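Local coordinates for protein halotolerant alpha-type carbonic anhydrase (dCA II) (Dunaliella salina, PDB 1Y7W) that catalyses the reversible hydration of carbon dioxide to bicarbonate as a salt-tolerant, zinc-dependent carbonic anhydrase of the alpha class, at residues Gly179-Glu191 with Thr252-Met264. Residues are numbered along the deposited sequence; the frame is centred on the assembly and turned at random. Where two conformers were deposited one is given.
Sequences GDAFLNSLQTQIE and TREQMKLFVDVTM
Q255 reaches across to the first turn of helix 181-191 and grips it with both ends of its amide. Its CG lies anti to the carbonyl carbon and the chain then runs extended, which carries the amide over to D180. Q255 OE1 accepts from D180 N at 3.1 Å, in the carbonyl plane and on a lone pair. Q255 NE2 gives one bond to D180 O at 3.0 Å. Q255 NE2 also donates to N184 OD1 at 2.8 Å, again on a lone pair, with the two amide planes turned 49° apart. D180 O also accepts from N184 N, and the two donors come from opposite faces of its plane. With an alanine here in place of Q255, D180 N and N184 OD1 would probably lose these partners, and the N184 amide would be freer to turn.

One turn along, Q187 answers in the other direction. Its NE2 donates almost straight (173°) to E254 O at 3.2 Å, and bonds E191 OE1 as well. The Q187 and Q255 side chains cross at about a right angle.

Next to these polar bonds L258 slides past Q187 in the opposite sense. L258 CD1 meets I190 CG2 at 4.1 Å, and its CD2 packs near L186 CG. L183 CD2 lies at the edge of the F259 ring, whose other neighbours include F131, H133 and L147. At the outer side a water donates to both E191 OE1 and D261 OD1, bridging two like charges; K257 pairs with D261.

Both helices begin with a capped end: D180 OD2 caps L183 N while its OD1 pairs with R249, and T252 with Q255 forms a capping box. The axes of helices 181-191 and 253-264 cross at 45° and come within 9.8 Å, as two surface helices packed beside the central beta-sheet of the alpha-carbonic anhydrase fold.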
ATOM      1  N   GLY A 179       1.178  -7.245  19.406  1.00 36.70           N
ATOM      2  CA  GLY A 179       0.568  -6.957  18.121  1.00 33.42           C
ATOM      3  C   GLY A 179       0.031  -5.555  17.974  1.00 32.00           C
ATOM      4  O   GLY A 179      -0.009  -4.777  18.922  1.00 33.66           O
ATOM      5  N   ASP A 180      -0.407  -5.252  16.762  1.00 28.06           N
ATOM      6  CA  ASP A 180      -0.960  -3.966  16.402  1.00 25.14           C
ATOM      7  C   ASP A 180      -2.434  -3.935  16.794  1.00 23.98           C
ATOM      8  O   ASP A 180      -3.129  -4.933  16.600  1.00 23.70           O
ATOM      9  CB  ASP A 180      -0.865  -3.795  14.867  1.00 22.95           C
ATOM     10  CG  ASP A 180      -1.446  -2.481  14.391  1.00 23.06           C
ATOM     11  OD1 ASP A 180      -0.770  -1.456  14.641  1.00 24.69           O
ATOM     12  OD2 ASP A 180      -2.550  -2.488  13.789  1.00 22.36           O
ATOM     13  N   ALA A 181      -2.928  -2.777  17.255  1.00 23.98           N
ATOM     14  CA  ALA A 181      -4.339  -2.630  17.656  1.00 24.53           C
ATOM     15  C   ALA A 181      -5.331  -2.755  16.504  1.00 23.69           C
ATOM     16  O   ALA A 181      -6.362  -3.444  16.606  1.00 23.61           O
ATOM     17  CB  ALA A 181      -4.548  -1.269  18.360  1.00 26.65           C
ATOM     18  N   PHE A 182      -5.058  -2.058  15.413  1.00 24.36           N
ATOM     19  CA  PHE A 182      -5.940  -2.155  14.256  1.00 22.16           C
ATOM     20  C   PHE A 182      -5.972  -3.589  13.708  1.00 21.95           C
ATOM     21  O   PHE A 182      -7.037  -4.083  13.388  1.00 21.40           O
ATOM     22  CB  PHE A 182      -5.532  -1.199  13.128  1.00 22.46           C
ATOM     23  CG  PHE A 182      -6.348  -1.384  11.875  1.00 21.68           C
ATOM     24  CD1 PHE A 182      -5.760  -1.848  10.718  1.00 20.06           C
ATOM     25  CD2 PHE A 182      -7.745  -1.212  11.888  1.00 22.63           C
ATOM     26  CE1 PHE A 182      -6.539  -2.160   9.567  1.00 22.33           C
ATOM     27  CE2 PHE A 182      -8.520  -1.520  10.759  1.00 20.89           C
ATOM     28  CZ  PHE A 182      -7.920  -1.997   9.591  1.00 21.16           C
ATOM     29  N   LEU A 183      -4.810  -4.235  13.563  1.00 22.24           N
ATOM     30  CA  LEU A 183      -4.799  -5.609  13.062  1.00 22.24           C
ATOM     31  C   LEU A 183      -5.610  -6.500  14.025  1.00 21.41           C
ATOM     32  O   LEU A 183      -6.368  -7.421  13.621  1.00 21.81           O
ATOM     33  CB  LEU A 183      -3.348  -6.122  12.928  1.00 21.68           C
ATOM     34  CG  LEU A 183      -2.560  -5.447  11.749  1.00 22.04           C
ATOM     35  CD1 LEU A 183      -1.180  -6.070  11.557  1.00 20.76           C
ATOM     36  CD2 LEU A 183      -3.408  -5.557  10.443  1.00 22.47           C
ATOM     37  N   ASN A 184      -5.473  -6.227  15.309  1.00 22.23           N
ATOM     38  CA  ASN A 184      -6.263  -7.032  16.238  1.00 25.49           C
ATOM     39  C   ASN A 184      -7.758  -6.874  16.021  1.00 24.08           C
ATOM     40  O   ASN A 184      -8.502  -7.838  16.027  1.00 27.16           O
ATOM     41  CB  ASN A 184      -5.925  -6.705  17.687  1.00 27.46           C
ATOM     42  CG  ASN A 184      -5.641  -7.947  18.459  1.00 33.22           C
ATOM     43  OD1 ASN A 184      -4.534  -8.531  18.359  1.00 35.86           O
ATOM     44  ND2 ASN A 184      -6.649  -8.430  19.181  1.00 31.86           N
ATOM     45  N   SER A 185      -8.213  -5.657  15.827  1.00 23.85           N
ATOM     46  CA  SER A 185      -9.618  -5.438  15.624  1.00 23.84           C
ATOM     47  C   SER A 185     -10.070  -6.088  14.344  1.00 24.03           C
ATOM     48  O   SER A 185     -11.111  -6.747  14.337  1.00 25.90           O
ATOM     49  CB  SER A 185      -9.931  -3.948  15.618  1.00 22.46           C
ATOM     50  OG  SER A 185     -11.220  -3.710  15.095  1.00 27.77           O
ATOM     51  N   LEU A 186      -9.309  -5.909  13.258  1.00 20.88           N
ATOM     52  CA  LEU A 186      -9.699  -6.522  11.966  1.00 20.71           C
ATOM     53  C   LEU A 186      -9.809  -8.048  12.090  1.00 20.36           C
ATOM     54  O   LEU A 186     -10.763  -8.681  11.631  1.00 21.45           O
ATOM     55  CB  LEU A 186      -8.629  -6.191  10.907  1.00 20.97           C
ATOM     56  CG  LEU A 186      -8.807  -6.701   9.487  1.00 20.91           C
ATOM     57  CD1 LEU A 186     -10.096  -6.067   8.909  1.00 21.33           C
ATOM     58  CD2 LEU A 186      -7.601  -6.272   8.629  1.00 23.66           C
ATOM     59  N   GLN A 187      -8.813  -8.635  12.706  1.00 19.75           N
ATOM     60  CA  GLN A 187      -8.765 -10.079  12.910  1.00 21.61           C
ATOM     61  C   GLN A 187      -9.974 -10.559  13.722  1.00 23.08           C
ATOM     62  O   GLN A 187     -10.608 -11.554  13.374  1.00 24.45           O
ATOM     63  CB  GLN A 187      -7.450 -10.458  13.618  1.00 21.16           C
ATOM     64  CG  GLN A 187      -7.369 -11.921  14.003  1.00 24.03           C
ATOM     65  CD  GLN A 187      -5.975 -12.378  14.354  1.00 24.92           C
ATOM     66  OE1 GLN A 187      -5.289 -11.759  15.170  1.00 25.74           O
ATOM     67  NE2 GLN A 187      -5.550 -13.485  13.754  1.00 26.02           N
ATOM     68  N   THR A 188     -10.302  -9.829  14.773  1.00 24.96           N
ATOM     69  CA  THR A 188     -11.411 -10.161  15.654  1.00 25.12           C
ATOM     70  C   THR A 188     -12.714 -10.043  14.910  1.00 25.22           C
ATOM     71  O   THR A 188     -13.573 -10.907  15.020  1.00 25.28           O
ATOM     72  CB  THR A 188     -11.416  -9.211  16.896  1.00 25.62           C
ATOM     73  OG1 THR A 188     -10.264  -9.498  17.701  1.00 28.94           O
ATOM     74  CG2 THR A 188     -12.669  -9.419  17.741  1.00 27.60           C
ATOM     75  N   GLN A 189     -12.877  -8.955  14.160  1.00 23.60           N
ATOM     76  CA  GLN A 189     -14.080  -8.768  13.396  1.00 22.92           C
ATOM     77  C   GLN A 189     -14.268  -9.853  12.355  1.00 24.16           C
ATOM     78  O   GLN A 189     -15.360 -10.398  12.175  1.00 24.29           O
ATOM     79  CB  GLN A 189     -14.042  -7.431  12.666  1.00 23.35           C
ATOM     80  CG  GLN A 189     -14.134  -6.201  13.562  1.00 24.97           C
ATOM     81  CD  GLN A 189     -14.062  -4.951  12.717  1.00 25.22           C
ATOM     82  OE1 GLN A 189     -15.014  -4.607  11.990  1.00 25.04           O
ATOM     83  NE2 GLN A 189     -12.903  -4.284  12.762  1.00 24.97           N
ATOM     84  N   ILE A 190     -13.209 -10.115  11.599  1.00 23.71           N
ATOM     85  CA  ILE A 190     -13.310 -11.131  10.565  1.00 25.11           C
ATOM     86  C   ILE A 190     -13.517 -12.552  11.142  1.00 26.24           C
ATOM     87  O   ILE A 190     -14.404 -13.266  10.721  1.00 26.11           O
ATOM     88  CB  ILE A 190     -12.059 -11.079   9.647  1.00 24.44           C
ATOM     89  CG1 ILE A 190     -12.141  -9.788   8.791  1.00 25.74           C
ATOM     90  CG2 ILE A 190     -12.060 -12.271   8.670  1.00 24.00           C
ATOM     91  CD1 ILE A 190     -10.854  -9.502   7.976  1.00 26.87           C
ATOM     92  N   GLU A 191     -12.690 -12.938  12.096  1.00 28.73           N
ATOM     93  CA  GLU A 191     -12.778 -14.263  12.658  1.00 31.39           C
ATOM     94  C   GLU A 191     -14.169 -14.465  13.257  1.00 31.79           C
ATOM     95  O   GLU A 191     -14.720 -15.567  13.211  1.00 31.86           O
ATOM     96  CB  GLU A 191     -11.638 -14.444  13.665  1.00 33.24           C
ATOM     97  CG  GLU A 191     -10.270 -14.545  12.921  1.00 33.93           C
ATOM     98  CD  GLU A 191      -9.109 -15.021  13.806  1.00 36.38           C
ATOM     99  OE1 GLU A 191      -8.019 -15.342  13.237  1.00 37.47           O
ATOM    100  OE2 GLU A 191      -9.279 -15.070  15.052  1.00 35.42           O
ATOM    101  N   THR A 252       2.310  -9.618  15.362  1.00 22.78           N
ATOM    102  CA  THR A 252       2.693 -10.908  15.898  1.00 23.48           C
ATOM    103  C   THR A 252       2.471 -12.005  14.900  1.00 24.70           C
ATOM    104  O   THR A 252       1.726 -11.831  13.912  1.00 21.48           O
ATOM    105  CB  THR A 252       1.861 -11.269  17.129  1.00 23.97           C
ATOM    106  OG1 THR A 252       0.499 -11.408  16.753  1.00 24.76           O
ATOM    107  CG2 THR A 252       1.986 -10.207  18.149  1.00 24.19           C
ATOM    108  N   ARG A 253       3.125 -13.149  15.127  1.00 23.05           N
ATOM    109  CA  ARG A 253       2.895 -14.249  14.212  1.00 25.40           C
ATOM    110  C   ARG A 253       1.418 -14.646  14.287  1.00 24.19           C
ATOM    111  O   ARG A 253       0.831 -15.091  13.305  1.00 22.48           O
ATOM    112  CB  ARG A 253       3.762 -15.473  14.567  1.00 26.69           C
ATOM    113  CG  ARG A 253       5.058 -15.550  13.826  1.00 29.75           C
ATOM    114  CD  ARG A 253       6.103 -14.837  14.549  1.00 33.47           C
ATOM    115  NE  ARG A 253       7.469 -15.040  14.018  1.00 35.33           N
ATOM    116  CZ  ARG A 253       8.516 -14.401  14.535  1.00 34.78           C
ATOM    117  NH1 ARG A 253       9.733 -14.565  14.042  1.00 35.26           N
ATOM    118  NH2 ARG A 253       8.321 -13.616  15.594  1.00 33.84           N
ATOM    119  N   GLU A 254       0.826 -14.508  15.467  1.00 24.72           N
ATOM    120  CA  GLU A 254      -0.579 -14.853  15.626  1.00 24.93           C
ATOM    121  C   GLU A 254      -1.487 -13.971  14.801  1.00 24.18           C
ATOM    122  O   GLU A 254      -2.552 -14.387  14.394  1.00 23.16           O
ATOM    123  CB  GLU A 254      -1.019 -14.765  17.092  1.00 27.88           C
ATOM    124  CG  GLU A 254      -0.377 -15.821  18.031  1.00 32.53           C
ATOM    125  CD  GLU A 254       1.142 -15.679  18.185  1.00 36.34           C
ATOM    126  OE1 GLU A 254       1.680 -14.540  18.168  1.00 35.65           O
ATOM    127  OE2 GLU A 254       1.808 -16.728  18.341  1.00 38.29           O
ATOM    128  N   GLN A 255      -1.103 -12.726  14.602  1.00 24.17           N
ATOM    129  CA  GLN A 255      -1.940 -11.845  13.783  1.00 22.97           C
ATOM    130  C   GLN A 255      -1.682 -12.160  12.326  1.00 22.15           C
ATOM    131  O   GLN A 255      -2.595 -12.046  11.506  1.00 22.24           O
ATOM    132  CB  GLN A 255      -1.598 -10.374  14.064  1.00 21.04           C
ATOM    133  CG  GLN A 255      -1.938  -9.967  15.474  1.00 22.75           C
ATOM    134  CD  GLN A 255      -1.624  -8.515  15.779  1.00 23.17           C
ATOM    135  OE1 GLN A 255      -0.575  -8.012  15.413  1.00 23.47           O
ATOM    136  NE2 GLN A 255      -2.531  -7.847  16.494  1.00 25.75           N
ATOM    137  N   MET A 256      -0.449 -12.568  11.989  1.00 21.74           N
ATOM    138  CA  MET A 256      -0.153 -12.887  10.589  1.00 21.17           C
ATOM    139  C   MET A 256      -0.971 -14.070  10.080  1.00 21.23           C
ATOM    140  O   MET A 256      -1.207 -14.217   8.864  1.00 19.03           O
ATOM    141  CB  MET A 256       1.349 -13.165  10.411  1.00 20.55           C
ATOM    142  CG  MET A 256       2.214 -11.909  10.486  1.00 20.15           C
ATOM    143  SD  MET A 256       1.685 -10.548   9.340  1.00 19.24           S
ATOM    144  CE  MET A 256       1.871 -11.410   7.755  1.00 18.32           C
ATOM    145  N   LYS A 257      -1.426 -14.910  11.011  1.00 20.78           N
ATOM    146  CA  LYS A 257      -2.225 -16.064  10.622  1.00 20.66           C
ATOM    147  C   LYS A 257      -3.505 -15.645   9.904  1.00 19.80           C
ATOM    148  O   LYS A 257      -3.991 -16.370   9.036  1.00 19.90           O
ATOM    149  CB  LYS A 257      -2.593 -16.920  11.862  1.00 21.50           C
ATOM    150  CG  LYS A 257      -3.585 -18.083  11.558  1.00 24.05           C
ATOM    151  CD  LYS A 257      -3.460 -19.237  12.603  1.00 26.33           C
ATOM    152  CE  LYS A 257      -4.561 -20.311  12.401  1.00 28.24           C
ATOM    153  NZ  LYS A 257      -5.899 -19.689  12.531  1.00 27.50           N
ATOM    154  N   LEU A 258      -4.035 -14.467  10.237  1.00 18.99           N
ATOM    155  CA  LEU A 258      -5.263 -13.998   9.574  1.00 19.64           C
ATOM    156  C   LEU A 258      -5.054 -13.985   8.040  1.00 18.65           C
ATOM    157  O   LEU A 258      -5.935 -14.402   7.280  1.00 19.12           O
ATOM    158  CB  LEU A 258      -5.619 -12.575  10.030  1.00 18.66           C
ATOM    159  CG  LEU A 258      -6.695 -11.834   9.187  1.00 19.36           C
ATOM    160  CD1 LEU A 258      -8.067 -12.422   9.532  1.00 22.51           C
ATOM    161  CD2 LEU A 258      -6.717 -10.351   9.511  1.00 20.67           C
ATOM    162  N   PHE A 259      -3.896 -13.485   7.598  1.00 18.16           N
ATOM    163  CA  PHE A 259      -3.613 -13.405   6.165  1.00 18.66           C
ATOM    164  C   PHE A 259      -3.572 -14.751   5.469  1.00 19.31           C
ATOM    165  O   PHE A 259      -4.059 -14.888   4.329  1.00 19.18           O
ATOM    166  CB  PHE A 259      -2.327 -12.585   5.928  1.00 18.36           C
ATOM    167  CG  PHE A 259      -2.468 -11.154   6.373  1.00 19.81           C
ATOM    168  CD1 PHE A 259      -1.869 -10.693   7.533  1.00 18.99           C
ATOM    169  CD2 PHE A 259      -3.265 -10.279   5.636  1.00 20.88           C
ATOM    170  CE1 PHE A 259      -2.047  -9.389   7.960  1.00 21.18           C
ATOM    171  CE2 PHE A 259      -3.452  -8.964   6.046  1.00 21.18           C
ATOM    172  CZ  PHE A 259      -2.834  -8.517   7.218  1.00 21.64           C
ATOM    173  N   VAL A 260      -3.010 -15.756   6.133  1.00 20.22           N
ATOM    174  CA  VAL A 260      -2.994 -17.096   5.541  1.00 22.68           C
ATOM    175  C   VAL A 260      -4.404 -17.685   5.481  1.00 21.61           C
ATOM    176  O   VAL A 260      -4.853 -18.223   4.456  1.00 21.59           O
ATOM    177  CB  VAL A 260      -2.158 -18.092   6.388  1.00 23.97           C
ATOM    178  CG1 VAL A 260      -2.004 -19.397   5.619  1.00 25.81           C
ATOM    179  CG2 VAL A 260      -0.886 -17.530   6.707  1.00 23.47           C
ATOM    180  N   ASP A 261      -5.106 -17.613   6.608  1.00 23.71           N
ATOM    181  CA  ASP A 261      -6.456 -18.148   6.658  1.00 23.57           C
ATOM    182  C   ASP A 261      -7.359 -17.579   5.541  1.00 23.53           C
ATOM    183  O   ASP A 261      -8.043 -18.311   4.828  1.00 23.01           O
ATOM    184  CB  ASP A 261      -7.067 -17.870   8.029  1.00 25.84           C
ATOM    185  CG  ASP A 261      -6.448 -18.739   9.158  1.00 28.08           C
ATOM    186  OD1 ASP A 261      -6.710 -18.393  10.322  1.00 28.88           O
ATOM    187  OD2 ASP A 261      -5.703 -19.739   8.897  1.00 29.15           O
ATOM    188  N   VAL A 262      -7.350 -16.264   5.402  1.00 21.60           N
ATOM    189  CA  VAL A 262      -8.141 -15.571   4.418  1.00 21.37           C
ATOM    190  C   VAL A 262      -7.646 -15.864   3.020  1.00 20.88           C
ATOM    191  O   VAL A 262      -8.434 -16.209   2.113  1.00 20.60           O
ATOM    192  CB  VAL A 262      -8.063 -14.030   4.728  1.00 20.83           C
ATOM    193  CG1 VAL A 262      -8.708 -13.185   3.595  1.00 21.95           C
ATOM    194  CG2 VAL A 262      -8.780 -13.791   6.098  1.00 21.42           C
ATOM    195  N   THR A 263      -6.327 -15.788   2.827  1.00 20.60           N
ATOM    196  CA  THR A 263      -5.808 -15.988   1.475  1.00 19.91           C
ATOM    197  C   THR A 263      -6.037 -17.397   0.924  1.00 21.18           C
ATOM    198  O   THR A 263      -6.500 -17.558  -0.227  1.00 20.45           O
ATOM    199  CB  THR A 263      -4.270 -15.636   1.375  1.00 20.55           C
ATOM    200  OG1 THR A 263      -4.071 -14.232   1.653  1.00 18.12           O
ATOM    201  CG2 THR A 263      -3.732 -15.955  -0.047  1.00 19.36           C
ATOM    202  N   MET A 264      -5.709 -18.411   1.715  0.50 22.19           N
ATOM    203  CA  MET A 264      -5.871 -19.791   1.232  0.50 23.46           C
ATOM    204  C   MET A 264      -7.327 -20.223   1.323  0.50 23.93           C
ATOM    205  O   MET A 264      -7.778 -21.068   0.545  0.50 23.32           O
ATOM    206  CB  MET A 264      -4.967 -20.744   2.016  0.50 24.54           C
ATOM    207  CG  MET A 264      -3.494 -20.428   1.885  0.50 25.57           C
ATOM    208  SD  MET A 264      -2.976 -20.020   0.215  0.50 29.98           S
ATOM    209  CE  MET A 264      -3.315 -21.547  -0.634  0.50 29.22           C
TER
HETATM  210  O   HOH W   1      -7.838 -16.115  10.783  1.00 37.90           O
HETATM  211  O   HOH W   2      -6.204 -17.310  14.314  1.00 39.43           O